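Local coordinates for malonyl acyl carrier protein transacylase (Streptococcus pneumoniae, PDB 3IM8) that probably transfers the malonyl group from malonyl-CoA to holo acyl carrier protein, supplying malonyl units for fatty acid synthesis, at residues L134-V138 and E139-E143; N56-R59 and Y60-A64. All coordinates share one frame; numbering follows the deposited sequence.

Following the chain from the N terminus, interaction 2 comes first: residues 56-59 leave the short helix 52-55 and run straight into the start of helix 58-78, so the contact closes just the first turns of that helix. Interaction 1 is built the same way much later, where strand 129-134 gives way to helix 138-148. The two are in series, neither nested nor crossed, and lie on opposite sides of the chain's centre, about 22 Å apart at their nearest atoms. Interaction 2 sits beside helix 105-122 and the predicted active-site S90; interaction 1 joins the end of strand 129-134 to a helix that packs on the mixed sheet of the smaller lobe, away from the annotated sites.

Interaction 1: residues L134-V138 and E139-E143; sequences LNTPV and EVIEE
The strand-to-helix connection after strand 129-134 is closed by the N-terminal turn of helix 138-148, where T136, P137 and V138 meet E139 to E142. P137 holds the N-cap position, and a proline ring cannot offer a polar cap to the amides of the first turn. I141 N makes two weak bonds, to P137 O at 3.4 Å and to V138 O at 3.1 Å, one N-H shared between two carbonyls. The first sound bond comes one residue on, from E142 N to V138 O at 3.0 Å, nearly straight at 173° and close to the carbonyl axis.

V138 turns one methyl to each of two glutamates. With chi1 at 55°, CG1 is lodged between its own backbone N and carbonyl carbon, while CG2 lies opposite N and meets E142 OE2 at 3.3 Å. The E142 chain runs out extended past this methyl, and OE2 finds its polar partner in the hydroxyl of Y159. E139 behaves differently: its chain bends at chi2 (63°) and folds the carboxylate back over V138, bringing OE1 to 3.1 Å from V138 CG1 and OE2 to 3.4 Å from P137 CB. V140 CG2 sits over one face of the P137 ring, 3.9 Å from CB, a purely apolar touch. On the buried side T136 OG1 lies 3.0 Å from I141 CG1, the two side chains crossing at about a right angle, and I141 also packs on I165 and I167 of strand 164-169.

Chemically, this helix start relies on backbone bonds and on carbon contacts with the sheet. The bent E139 carboxylate, close to the helix's first amides, would probably be favoured by their partial positive charge, and the tyrosine bond holds E142 OE2 against the valine methyl.

Interaction 2: residues N56-R59 and Y60-A64; sequences NQTR and YTQPA
Q57 O is gripped by two backbone amides at the start of helix 58-78: Y60 N at 2.6 Å and T61 N at 3.0 Å. Q57 stands at the N-cap, and its carbonyl, taking both amides, belongs to the opening turn. The two donors come in differently. Y60 N stays near the carbonyl plane, whereas T61 N stands 43° out of it. Beside this turn a water bridges the loop, donating to N56 O and, at 2.8 Å, to T61 OG1; the same hydroxyl is bonded to the carbonyl of L55.

R59 and Y60 run side by side. R59 CG sits between its backbone N and carbonyl carbon (chi1 74°), and the chain then bends to lay CD over one face of the tyrosine ring, 3.7 Å from its centroid and shifted toward the rim. This is a CH-pi contact, with the guanidinium reaching beyond the ring to a salt bridge with E120 on helix 105-122. Q57 OE1 comes to the ring edge, 3.8 Å from Y60 CE2.

Further along, T58 CG2 lies 3.4 Å from Q62 NE2. That amide is held at both ends, OE1 by R115 and NE2 by Q11. P63 has no amide hydrogen for the preceding turn; its CD instead abuts R59 O at 3.2 Å, and the helix kinks there.

Bonds from both ends should fix the rotation of the Q62 amide and satisfy its polar atoms in a buried place, its side chain about 6 Å from that of the predicted active-site S90.

Interaction 1: residues L134-V138 and E139-E143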
loop_
_atom_site.group_PDB
_atom_site.type_symbol
_atom_site.label_atom_id
_atom_site.label_comp_id
_atom_site.label_asym_id
_atom_site.label_seq_id
_atom_site.Cartn_x
_atom_site.Cartn_y
_atom_site.Cartn_z
ATOM N N LEU A 134 19.452 3.064 1.252
ATOM C CA LEU A 134 19.321 4.200 2.151
ATOM C C LEU A 134 20.343 5.292 1.858
ATOM O O LEU A 134 21.484 5.017 1.484
ATOM C CB LEU A 134 19.446 3.745 3.608
ATOM C CG LEU A 134 18.206 3.094 4.224
ATOM C CD1 LEU A 134 17.533 2.166 3.225
ATOM C CD2 LEU A 134 18.569 2.346 5.498
ATOM N N ASN A 135 19.923 6.543 1.992
ATOM C CA ASN A 135 20.821 7.688 1.822
ATOM C C ASN A 135 21.741 7.683 0.591
ATOM O O ASN A 135 22.955 7.842 0.721
ATOM C CB ASN A 135 21.658 7.893 3.088
ATOM C CG ASN A 135 20.806 8.166 4.312
ATOM O OD1 ASN A 135 20.879 7.445 5.307
ATOM N ND2 ASN A 135 19.990 9.211 4.244
ATOM N N THR A 136 21.137 7.621 -0.596
ATOM C CA THR A 136 21.835 7.857 -1.863
ATOM C C THR A 136 20.911 8.609 -2.831
ATOM O O THR A 136 19.705 8.363 -2.842
ATOM C CB THR A 136 22.292 6.540 -2.513
ATOM O OG1 THR A 136 21.454 6.242 -3.636
ATOM C CG2 THR A 136 22.217 5.397 -1.512
ATOM N N PRO A 137 21.456 9.524 -3.638
ATOM C CA PRO A 137 20.604 10.311 -4.535
ATOM C C PRO A 137 19.799 9.414 -5.480
ATOM O O PRO A 137 20.310 8.390 -5.946
ATOM C CB PRO A 137 21.619 11.128 -5.342
ATOM C CG PRO A 137 22.765 11.234 -4.458
ATOM C CD PRO A 137 22.872 9.903 -3.804
ATOM N N VAL A 138 18.550 9.787 -5.762
ATOM C CA VAL A 138 17.686 8.980 -6.648
ATOM C C VAL A 138 18.342 8.671 -8.002
ATOM O O VAL A 138 18.250 7.563 -8.498
ATOM C CB VAL A 138 16.246 9.613 -6.819
ATOM C CG1 VAL A 138 16.308 11.028 -7.297
ATOM C CG2 VAL A 138 15.370 8.766 -7.724
ATOM N N GLU A 139 19.044 9.661 -8.553
ATOM C CA GLU A 139 19.666 9.589 -9.882
ATOM C C GLU A 139 20.617 8.399 -9.944
ATOM O O GLU A 139 20.610 7.596 -10.906
ATOM C CB GLU A 139 20.465 10.884 -10.157
ATOM C CG GLU A 139 19.655 12.174 -10.218
ATOM C CD GLU A 139 18.962 12.534 -8.887
ATOM O OE1 GLU A 139 17.866 13.149 -8.947
ATOM O OE2 GLU A 139 19.498 12.207 -7.787
ATOM N N VAL A 140 21.428 8.301 -8.897
ATOM C CA VAL A 140 22.430 7.234 -8.732
ATOM C C VAL A 140 21.824 5.862 -8.743
ATOM O O VAL A 140 22.394 4.958 -9.360
ATOM C CB VAL A 140 23.238 7.418 -7.412
ATOM C CG1 VAL A 140 24.210 6.239 -7.212
ATOM C CG2 VAL A 140 23.959 8.786 -7.413
ATOM N N ILE A 141 20.662 5.722 -8.081
ATOM C CA ILE A 141 20.020 4.435 -7.911
ATOM C C ILE A 141 19.420 4.008 -9.230
ATOM O O ILE A 141 19.568 2.850 -9.649
ATOM C CB ILE A 141 18.915 4.483 -6.785
ATOM C CG1 ILE A 141 19.552 4.694 -5.408
ATOM C CG2 ILE A 141 18.097 3.196 -6.743
ATOM C CD1 ILE A 141 18.539 5.196 -4.330
ATOM N N GLU A 142 18.744 4.963 -9.887
ATOM C CA GLU A 142 18.146 4.763 -11.198
ATOM C C GLU A 142 19.208 4.372 -12.243
ATOM O O GLU A 142 19.037 3.394 -12.961
ATOM C CB GLU A 142 17.339 6.032 -11.606
ATOM C CG GLU A 142 16.202 6.332 -10.587
ATOM C CD GLU A 142 15.252 7.478 -10.954
ATOM O OE1 GLU A 142 15.683 8.413 -11.647
ATOM O OE2 GLU A 142 14.073 7.458 -10.517
ATOM N N GLU A 143 20.296 5.130 -12.305
ATOM C CA GLU A 143 21.444 4.815 -13.178
ATOM C C GLU A 143 22.053 3.427 -12.888
ATOM O O GLU A 143 22.259 2.590 -13.791
ATOM C CB GLU A 143 22.511 5.902 -13.015
ATOM C CG GLU A 143 23.630 5.889 -14.087
ATOM C CD GLU A 143 24.795 6.871 -13.790
ATOM O OE1 GLU A 143 25.777 6.898 -14.583
ATOM O OE2 GLU A 143 24.736 7.608 -12.769
#

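Interaction 2: residues N56-R59 and Y60-A64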
loop_
_atom_site.group_PDB
_atom_site.type_symbol
_atom_site.label_atom_id
_atom_site.label_comp_id
_atom_site.label_asym_id
_atom_site.label_seq_id
_atom_site.Cartn_x
_atom_site.Cartn_y
_atom_site.Cartn_z
ATOM N N ASN A 56 -0.362 -14.208 6.501
ATOM C CA ASN A 56 0.874 -13.795 5.834
ATOM C C ASN A 56 0.986 -14.283 4.377
ATOM O O ASN A 56 1.992 -14.010 3.723
ATOM C CB ASN A 56 2.108 -14.258 6.660
ATOM C CG ASN A 56 2.276 -13.464 7.957
ATOM O OD1 ASN A 56 1.890 -12.299 8.021
ATOM N ND2 ASN A 56 2.827 -14.088 8.988
ATOM N N GLN A 57 -0.023 -15.024 3.893
ATOM C CA GLN A 57 -0.145 -15.424 2.464
ATOM C C GLN A 57 -0.924 -14.396 1.612
ATOM O O GLN A 57 -2.126 -14.238 1.770
ATOM C CB GLN A 57 -0.797 -16.803 2.296
ATOM C CG GLN A 57 0.052 -17.947 2.879
ATOM C CD GLN A 57 -0.719 -19.289 2.885
ATOM O OE1 GLN A 57 -1.531 -19.540 1.971
ATOM N NE2 GLN A 57 -0.483 -20.152 3.950
ATOM N N THR A 58 -0.208 -13.803 0.656
ATOM C CA THR A 58 -0.669 -12.686 -0.167
ATOM C C THR A 58 -2.163 -12.695 -0.538
ATOM O O THR A 58 -2.848 -11.658 -0.391
ATOM C CB THR A 58 0.280 -12.478 -1.406
ATOM O OG1 THR A 58 1.642 -12.482 -0.959
ATOM C CG2 THR A 58 -0.003 -11.138 -2.108
ATOM N N ARG A 59 -2.695 -13.819 -0.995
ATOM C CA ARG A 59 -4.096 -13.878 -1.409
ATOM C C ARG A 59 -5.074 -13.631 -0.232
ATOM O O ARG A 59 -6.212 -13.225 -0.468
ATOM C CB ARG A 59 -4.444 -15.202 -2.133
ATOM C CG ARG A 59 -4.550 -16.415 -1.171
ATOM C CD ARG A 59 -5.638 -17.389 -1.570
ATOM N NE ARG A 59 -5.537 -17.921 -2.936
ATOM C CZ ARG A 59 -4.437 -18.455 -3.474
ATOM N NH1 ARG A 59 -3.294 -18.528 -2.775
ATOM N NH2 ARG A 59 -4.486 -18.899 -4.727
ATOM N N TYR A 60 -4.636 -13.887 1.011
ATOM C CA TYR A 60 -5.449 -13.567 2.205
ATOM C C TYR A 60 -5.004 -12.246 2.868
ATOM O O TYR A 60 -5.818 -11.532 3.426
ATOM C CB TYR A 60 -5.422 -14.694 3.241
ATOM C CG TYR A 60 -5.780 -16.028 2.659
ATOM C CD1 TYR A 60 -7.046 -16.252 2.136
ATOM C CD2 TYR A 60 -4.837 -17.056 2.592
ATOM C CE1 TYR A 60 -7.376 -17.462 1.598
ATOM C CE2 TYR A 60 -5.163 -18.276 2.047
ATOM C CZ TYR A 60 -6.434 -18.465 1.543
ATOM O OH TYR A 60 -6.768 -19.671 0.961
ATOM N N THR A 61 -3.721 -11.939 2.827
ATOM C CA THR A 61 -3.269 -10.677 3.376
ATOM C C THR A 61 -3.999 -9.481 2.779
ATOM O O THR A 61 -4.370 -8.517 3.504
ATOM C CB THR A 61 -1.790 -10.475 3.090
ATOM O OG1 THR A 61 -1.096 -11.677 3.445
ATOM C CG2 THR A 61 -1.247 -9.313 3.907
ATOM N N GLN A 62 -4.156 -9.500 1.452
ATOM C CA GLN A 62 -4.690 -8.307 0.784
ATOM C C GLN A 62 -6.115 -7.985 1.225
ATOM O O GLN A 62 -6.371 -6.881 1.670
ATOM C CB GLN A 62 -4.505 -8.367 -0.741
ATOM C CG GLN A 62 -2.989 -8.358 -1.125
ATOM C CD GLN A 62 -2.731 -7.999 -2.587
ATOM O OE1 GLN A 62 -3.627 -7.529 -3.301
ATOM N NE2 GLN A 62 -1.520 -8.249 -3.043
ATOM N N PRO A 63 -7.044 -8.960 1.160
ATOM C CA PRO A 63 -8.417 -8.646 1.668
ATOM C C PRO A 63 -8.462 -8.490 3.193
ATOM O O PRO A 63 -9.271 -7.732 3.710
ATOM C CB PRO A 63 -9.252 -9.826 1.172
ATOM C CG PRO A 63 -8.226 -10.981 0.975
ATOM C CD PRO A 63 -7.021 -10.244 0.424
ATOM N N ALA A 64 -7.547 -9.129 3.914
ATOM C CA ALA A 64 -7.524 -8.963 5.373
ATOM C C ALA A 64 -7.233 -7.543 5.744
ATOM O O ALA A 64 -7.957 -6.964 6.535
ATOM C CB ALA A 64 -6.459 -9.893 6.053
HETATM O O HOH W 1 1.544 -11.185 2.562
#